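Local coordinates for probable GGDEF family protein (Chromobacterium violaceum, PDB 3NJA) that probably senses a signal through its PAS domain and may pass it to a GGDEF domain of the kind that makes cyclic di-GMP, at residues 83-88 / 93-98; 100-105 / 111-116. One frame throughout, in Å; residues are numbered along the deposited sequence.

Contact 1 of 2, residues 83-88 / 93-98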
loop_
_atom_site.group_PDB
_atom_site.type_symbol
_atom_site.label_atom_id
_atom_site.label_comp_id
_atom_site.label_asym_id
_atom_site.label_seq_id
_atom_site.Cartn_x
_atom_site.Cartn_y
_atom_site.Cartn_z
ATOM N N GLU B 83 5.668 9.803 11.004
ATOM C CA GLU B 83 6.130 11.104 11.482
ATOM C C GLU B 83 5.971 11.163 12.987
ATOM O O GLU B 83 5.003 10.652 13.541
ATOM C CB GLU B 83 5.310 12.236 10.879
ATOM C CG GLU B 83 5.587 12.545 9.438
ATOM C CD GLU B 83 5.274 13.994 9.122
ATOM O OE1 GLU B 83 5.417 14.843 10.037
ATOM O OE2 GLU B 83 4.894 14.291 7.970
ATOM N N TYR B 84 6.917 11.800 13.649
ATOM C CA TYR B 84 6.824 11.982 15.082
ATOM C C TYR B 84 7.929 12.921 15.546
ATOM O O TYR B 84 8.998 13.016 14.922
ATOM C CB TYR B 84 6.939 10.635 15.796
ATOM C CG TYR B 84 8.253 9.937 15.525
ATOM C CD1 TYR B 84 9.396 10.249 16.258
ATOM C CD2 TYR B 84 8.360 8.976 14.525
ATOM C CE1 TYR B 84 10.598 9.614 16.003
ATOM C CE2 TYR B 84 9.555 8.338 14.268
ATOM C CZ TYR B 84 10.670 8.662 15.007
ATOM O OH TYR B 84 11.859 8.028 14.746
ATOM N N ARG B 85 7.665 13.621 16.645
ATOM C CA ARG B 85 8.663 14.476 17.238
ATOM C C ARG B 85 9.548 13.638 18.146
ATOM O O ARG B 85 9.095 12.654 18.748
ATOM C CB ARG B 85 7.992 15.577 18.052
ATOM C CG ARG B 85 7.101 16.487 17.241
ATOM C CD ARG B 85 6.228 17.309 18.152
ATOM N NE ARG B 85 5.102 16.541 18.670
ATOM C CZ ARG B 85 4.314 16.947 19.660
ATOM N NH1 ARG B 85 4.543 18.115 20.265
ATOM N NH2 ARG B 85 3.307 16.178 20.053
ATOM N N ILE B 86 10.819 14.013 18.226
ATOM C CA ILE B 86 11.683 13.490 19.261
ATOM C C ILE B 86 12.086 14.657 20.136
ATOM O O ILE B 86 11.855 15.826 19.800
ATOM C CB ILE B 86 12.955 12.852 18.703
ATOM C CG1 ILE B 86 13.664 13.825 17.761
ATOM C CG2 ILE B 86 12.623 11.551 18.004
ATOM C CD1 ILE B 86 15.167 13.835 17.931
ATOM N N VAL B 87 12.695 14.338 21.265
ATOM C CA VAL B 87 13.205 15.362 22.140
ATOM C C VAL B 87 14.677 15.080 22.429
ATOM O O VAL B 87 15.027 14.081 23.065
ATOM C CB VAL B 87 12.365 15.450 23.423
ATOM C CG1 VAL B 87 11.821 14.063 23.794
ATOM C CG2 VAL B 87 13.194 16.047 24.540
ATOM N N ARG B 88 15.541 15.950 21.921
ATOM C CA ARG B 88 16.971 15.791 22.112
ATOM C C ARG B 88 17.346 15.946 23.582
ATOM O O ARG B 88 16.660 16.642 24.340
ATOM C CB ARG B 88 17.733 16.835 21.308
ATOM C CG ARG B 88 17.820 16.611 19.821
ATOM C CD ARG B 88 18.944 17.485 19.289
ATOM N NE ARG B 88 18.906 17.687 17.843
ATOM C CZ ARG B 88 18.988 18.879 17.256
ATOM N NH1 ARG B 88 19.101 19.974 18.003
ATOM N NH2 ARG B 88 18.957 18.976 15.927
ATOM N N VAL B 93 13.352 20.180 20.575
ATOM C CA VAL B 93 12.316 19.374 19.925
ATOM C C VAL B 93 12.431 19.277 18.400
ATOM O O VAL B 93 12.550 20.288 17.708
ATOM C CB VAL B 93 10.912 19.876 20.299
ATOM C CG1 VAL B 93 9.863 19.314 19.345
ATOM C CG2 VAL B 93 10.607 19.480 21.720
ATOM N N ARG B 94 12.365 18.054 17.883
ATOM C CA ARG B 94 12.591 17.819 16.458
ATOM C C ARG B 94 11.485 17.006 15.811
ATOM O O ARG B 94 11.013 16.033 16.387
ATOM C CB ARG B 94 13.939 17.120 16.243
ATOM C CG ARG B 94 15.143 18.023 16.502
ATOM C CD ARG B 94 15.260 19.081 15.414
ATOM N NE ARG B 94 16.277 20.087 15.688
ATOM C CZ ARG B 94 16.753 20.933 14.780
ATOM N NH1 ARG B 94 16.314 20.885 13.535
ATOM N NH2 ARG B 94 17.681 21.820 15.112
ATOM N N GLU B 95 11.072 17.414 14.614
ATOM C CA GLU B 95 10.128 16.633 13.812
ATOM C C GLU B 95 10.847 15.673 12.862
ATOM O O GLU B 95 11.680 16.088 12.049
ATOM C CB GLU B 95 9.216 17.551 13.013
ATOM C CG GLU B 95 8.319 18.402 13.873
ATOM C CD GLU B 95 7.555 19.430 13.060
ATOM O OE1 GLU B 95 6.375 19.174 12.712
ATOM O OE2 GLU B 95 8.144 20.497 12.767
ATOM N N LEU B 96 10.533 14.388 12.972
ATOM C CA LEU B 96 11.191 13.377 12.136
ATOM C C LEU B 96 10.286 12.691 11.097
ATOM O O LEU B 96 9.098 12.421 11.349
ATOM C CB LEU B 96 11.861 12.322 13.024
ATOM C CG LEU B 96 13.296 12.645 13.459
ATOM C CD1 LEU B 96 13.522 14.145 13.603
ATOM C CD2 LEU B 96 13.695 11.890 14.723
ATOM N N LEU B 97 10.855 12.413 9.927
ATOM C CA LEU B 97 10.224 11.497 8.980
ATOM C C LEU B 97 11.016 10.193 8.911
ATOM O O LEU B 97 12.234 10.202 8.738
ATOM C CB LEU B 97 10.096 12.112 7.590
ATOM C CG LEU B 97 9.339 11.178 6.638
ATOM C CD1 LEU B 97 7.976 10.849 7.209
ATOM C CD2 LEU B 97 9.202 11.785 5.255
ATOM N N GLU B 98 10.323 9.073 9.055
ATOM C CA GLU B 98 10.996 7.793 9.172
ATOM C C GLU B 98 10.438 6.807 8.165
ATOM O O GLU B 98 9.236 6.538 8.128
ATOM C CB GLU B 98 10.836 7.248 10.591
ATOM C CG GLU B 98 11.514 5.914 10.871
ATOM C CD GLU B 98 11.153 5.359 12.253
ATOM O OE1 GLU B 98 11.690 5.867 13.266
ATOM O OE2 GLU B 98 10.320 4.424 12.333
#
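The hydroxyl of Y84 donates a hydrogen bond to the carboxylate of E98, Y84 OH to E98 OE1 at 2.6 Å. The bond reaches OE1 from the anti side, 32° out of the carboxylate plane. Y84 gets there with CG between its backbone N and carbonyl carbon (chi1 60°), which brings the hydroxyl end close to E98. E98 OE1 also bonds a glycerol, probably from crystallisation, and E98 OE2 takes a bond from N100 ND2. Two backbone pairs, Y84 with L96 and I86 with R94, are each joined by two hydrogen bonds, the shortest being I86 N to R94 O at 2.7 Å. They zip up an antiparallel hairpin of the PAS-fold sheet. Y84, I86, R94 and L96 share one face. There L96 CD2 lies 3.5 Å from I86 CG2, and L96 CB sits over the rim of one Y84 face. The second subunit covers this side with V66 and I39. At the turn end R88 NH2 lies 2.9 Å from R94 NE, two like-charged donors without a hydrogen bond; D119 is a long, weak partner of both. On the other face E83 CG meets L97 CD1 at 3.7 Å. E83 forms salt bridges with R72 and R68 of the third subunit, and E95 with the same R68.

Contact 2 of 2, residues 100-105 / 111-116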
loop_
_atom_site.group_PDB
_atom_site.type_symbol
_atom_site.label_atom_id
_atom_site.label_comp_id
_atom_site.label_asym_id
_atom_site.label_seq_id
_atom_site.Cartn_x
_atom_site.Cartn_y
_atom_site.Cartn_z
ATOM N N ASN B 100 10.149 3.037 6.938
ATOM C CA ASN B 100 10.296 1.685 7.459
ATOM C C ASN B 100 10.179 0.653 6.374
ATOM O O ASN B 100 9.340 0.770 5.488
ATOM C CB ASN B 100 9.262 1.397 8.536
ATOM C CG ASN B 100 9.435 2.296 9.743
ATOM O OD1 ASN B 100 9.854 1.846 10.815
ATOM N ND2 ASN B 100 9.147 3.587 9.562
ATOM N N HIS B 101 11.049 -0.346 6.462
ATOM C CA HIS B 101 11.053 -1.491 5.580
ATOM C C HIS B 101 11.018 -2.721 6.463
ATOM O O HIS B 101 11.734 -2.789 7.456
ATOM C CB HIS B 101 12.338 -1.499 4.765
ATOM C CG HIS B 101 12.437 -0.374 3.787
ATOM N ND1 HIS B 101 12.054 -0.496 2.471
ATOM C CD2 HIS B 101 12.873 0.899 3.935
ATOM C CE1 HIS B 101 12.253 0.648 1.843
ATOM N NE2 HIS B 101 12.753 1.512 2.708
ATOM N N ILE B 102 10.183 -3.694 6.119
ATOM C CA ILE B 102 10.104 -4.916 6.904
ATOM C C ILE B 102 10.834 -6.054 6.210
ATOM O O ILE B 102 10.834 -6.142 4.991
ATOM C CB ILE B 102 8.656 -5.339 7.099
ATOM C CG1 ILE B 102 7.804 -4.109 7.401
ATOM C CG2 ILE B 102 8.550 -6.427 8.174
ATOM C CD1 ILE B 102 6.369 -4.433 7.707
ATOM N N GLN B 103 11.455 -6.925 6.990
ATOM C CA GLN B 103 12.176 -8.058 6.433
ATOM C C GLN B 103 11.794 -9.296 7.221
ATOM O O GLN B 103 12.128 -9.424 8.410
ATOM C CB GLN B 103 13.689 -7.816 6.459
ATOM C CG GLN B 103 14.505 -8.832 7.260
ATOM C CD GLN B 103 15.470 -9.626 6.392
ATOM O OE1 GLN B 103 16.109 -10.573 6.860
ATOM N NE2 GLN B 103 15.578 -9.248 5.121
ATOM N N ARG B 104 11.067 -10.198 6.562
ATOM C CA ARG B 104 10.502 -11.350 7.247
ATOM C C ARG B 104 11.339 -12.594 7.048
ATOM O O ARG B 104 12.273 -12.608 6.252
ATOM C CB ARG B 104 9.072 -11.600 6.782
ATOM C CG ARG B 104 8.151 -10.455 7.104
ATOM C CD ARG B 104 6.725 -10.802 6.794
ATOM N NE ARG B 104 5.847 -9.644 6.913
ATOM C CZ ARG B 104 5.339 -9.211 8.062
ATOM N NH1 ARG B 104 5.638 -9.837 9.196
ATOM N NH2 ARG B 104 4.529 -8.157 8.075
ATOM N N GLN B 105 11.010 -13.627 7.810
ATOM C CA GLN B 105 11.597 -14.934 7.616
ATOM C C GLN B 105 10.553 -15.699 6.833
ATOM O O GLN B 105 9.389 -15.288 6.817
ATOM C CB GLN B 105 11.850 -15.587 8.963
ATOM C CG GLN B 105 12.402 -14.610 9.994
ATOM C CD GLN B 105 12.954 -15.303 11.221
ATOM O OE1 GLN B 105 12.218 -15.961 11.964
ATOM N NE2 GLN B 105 14.262 -15.164 11.441
ATOM N N ASP B 111 12.058 -10.433 10.956
ATOM C CA ASP B 111 13.440 -10.585 11.383
ATOM C C ASP B 111 14.041 -9.230 11.760
ATOM O O ASP B 111 14.571 -9.057 12.850
ATOM C CB ASP B 111 14.257 -11.237 10.267
ATOM C CG ASP B 111 15.637 -11.663 10.727
ATOM O OD1 ASP B 111 16.630 -11.188 10.138
ATOM O OD2 ASP B 111 15.729 -12.471 11.677
ATOM N N HIS B 112 13.954 -8.282 10.835
ATOM C CA HIS B 112 14.451 -6.938 11.040
ATOM C C HIS B 112 13.498 -5.946 10.420
ATOM O O HIS B 112 12.824 -6.244 9.435
ATOM C CB HIS B 112 15.805 -6.752 10.358
ATOM C CG HIS B 112 16.922 -7.511 11.000
ATOM N ND1 HIS B 112 17.304 -8.768 10.581
ATOM C CD2 HIS B 112 17.750 -7.184 12.021
ATOM C CE1 HIS B 112 18.315 -9.187 11.324
ATOM N NE2 HIS B 112 18.604 -8.246 12.205
ATOM N N LEU B 113 13.443 -4.760 11.003
ATOM C CA LEU B 113 12.944 -3.598 10.296
ATOM C C LEU B 113 14.199 -2.825 9.976
ATOM O O LEU B 113 15.266 -3.112 10.537
ATOM C CB LEU B 113 12.027 -2.760 11.173
ATOM C CG LEU B 113 10.816 -3.465 11.750
ATOM C CD1 LEU B 113 9.941 -2.440 12.485
ATOM C CD2 LEU B 113 10.044 -4.188 10.612
ATOM N N TRP B 114 14.088 -1.854 9.079
ATOM C CA TRP B 114 15.241 -1.050 8.707
ATOM C C TRP B 114 14.800 0.135 7.864
ATOM O O TRP B 114 13.736 0.109 7.250
ATOM C CB TRP B 114 16.291 -1.903 7.982
ATOM C CG TRP B 114 15.801 -2.514 6.700
ATOM C CD1 TRP B 114 15.216 -3.743 6.535
ATOM C CD2 TRP B 114 15.856 -1.919 5.402
ATOM N NE1 TRP B 114 14.907 -3.941 5.213
ATOM C CE2 TRP B 114 15.288 -2.836 4.500
ATOM C CE3 TRP B 114 16.331 -0.698 4.918
ATOM C CZ2 TRP B 114 15.180 -2.567 3.144
ATOM C CZ3 TRP B 114 16.224 -0.431 3.573
ATOM C CH2 TRP B 114 15.651 -1.359 2.702
ATOM N N GLY B 115 15.600 1.192 7.860
ATOM C CA GLY B 115 15.237 2.370 7.105
ATOM C C GLY B 115 15.984 3.651 7.439
ATOM O O GLY B 115 17.165 3.661 7.805
ATOM N N THR B 116 15.274 4.755 7.292
ATOM C CA THR B 116 15.909 6.046 7.325
ATOM C C THR B 116 15.084 7.033 8.129
ATOM O O THR B 116 13.871 6.883 8.275
ATOM C CB THR B 116 16.085 6.569 5.905
ATOM O OG1 THR B 116 14.832 6.489 5.214
ATOM C CG2 THR B 116 17.107 5.720 5.159
#
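A classic beta bulge marks the turn end of this antiparallel hairpin, where two residues, D111 and H112, stand opposite the single Q103. Q103 O accepts two N-H groups, from D111 N at 2.7 Å and from H112 N at 3.2 Å. Both lie in the carbonyl plane. H112 O takes the return bond from Q103 N. Further along, H101 and W114 form a hydrogen-bonded pair. Their rings make an offset stack, with the imidazole and the six-membered ring of W114 only 8° from parallel and their centroids 4.0 Å apart. H101 CB adds a CH-pi contact over the same indole, 3.5 Å from that centroid. With chi1 at 61° the W114 indole swings over the neighbouring strand. D77 accepts a bond from H101 ND1, which probably fixes the ring's rotation. These are the last two strands of the PAS-fold sheet, and the strand of H112 to G115 pairs on its far edge with a strand of the second subunit. On the opposite face I102 and L113 point the same way, I102 CG2 to L113 CD2 at 3.6 Å, and V74 of the second subunit packs on I102. G115 has backbone angles at which a side chain would strike the preceding carbonyl.

Overall arrangement
From the N terminus the chain forms the short strands 19-24 and 30-32, then helices 34-40, 51-56 and 63-74. Strand 80-87 follows, the first of three consecutive antiparallel strands. Contact 1 closes the short turn between 88 and 93. The chain then runs back along strand 93-104, and contact 2 closes the next turn, between 105 and 111. The two hairpins follow in series, neither nested nor crossed. They share strand 93-104, the middle of the sheet, with 80-87 and 110-119 as its edges within this chain. Contact centres are about 20 Å apart, yet E98 CG packs against T116 O at 3.6 Å. The second subunit touches both contacts, so the sheet is part of the assembly interface.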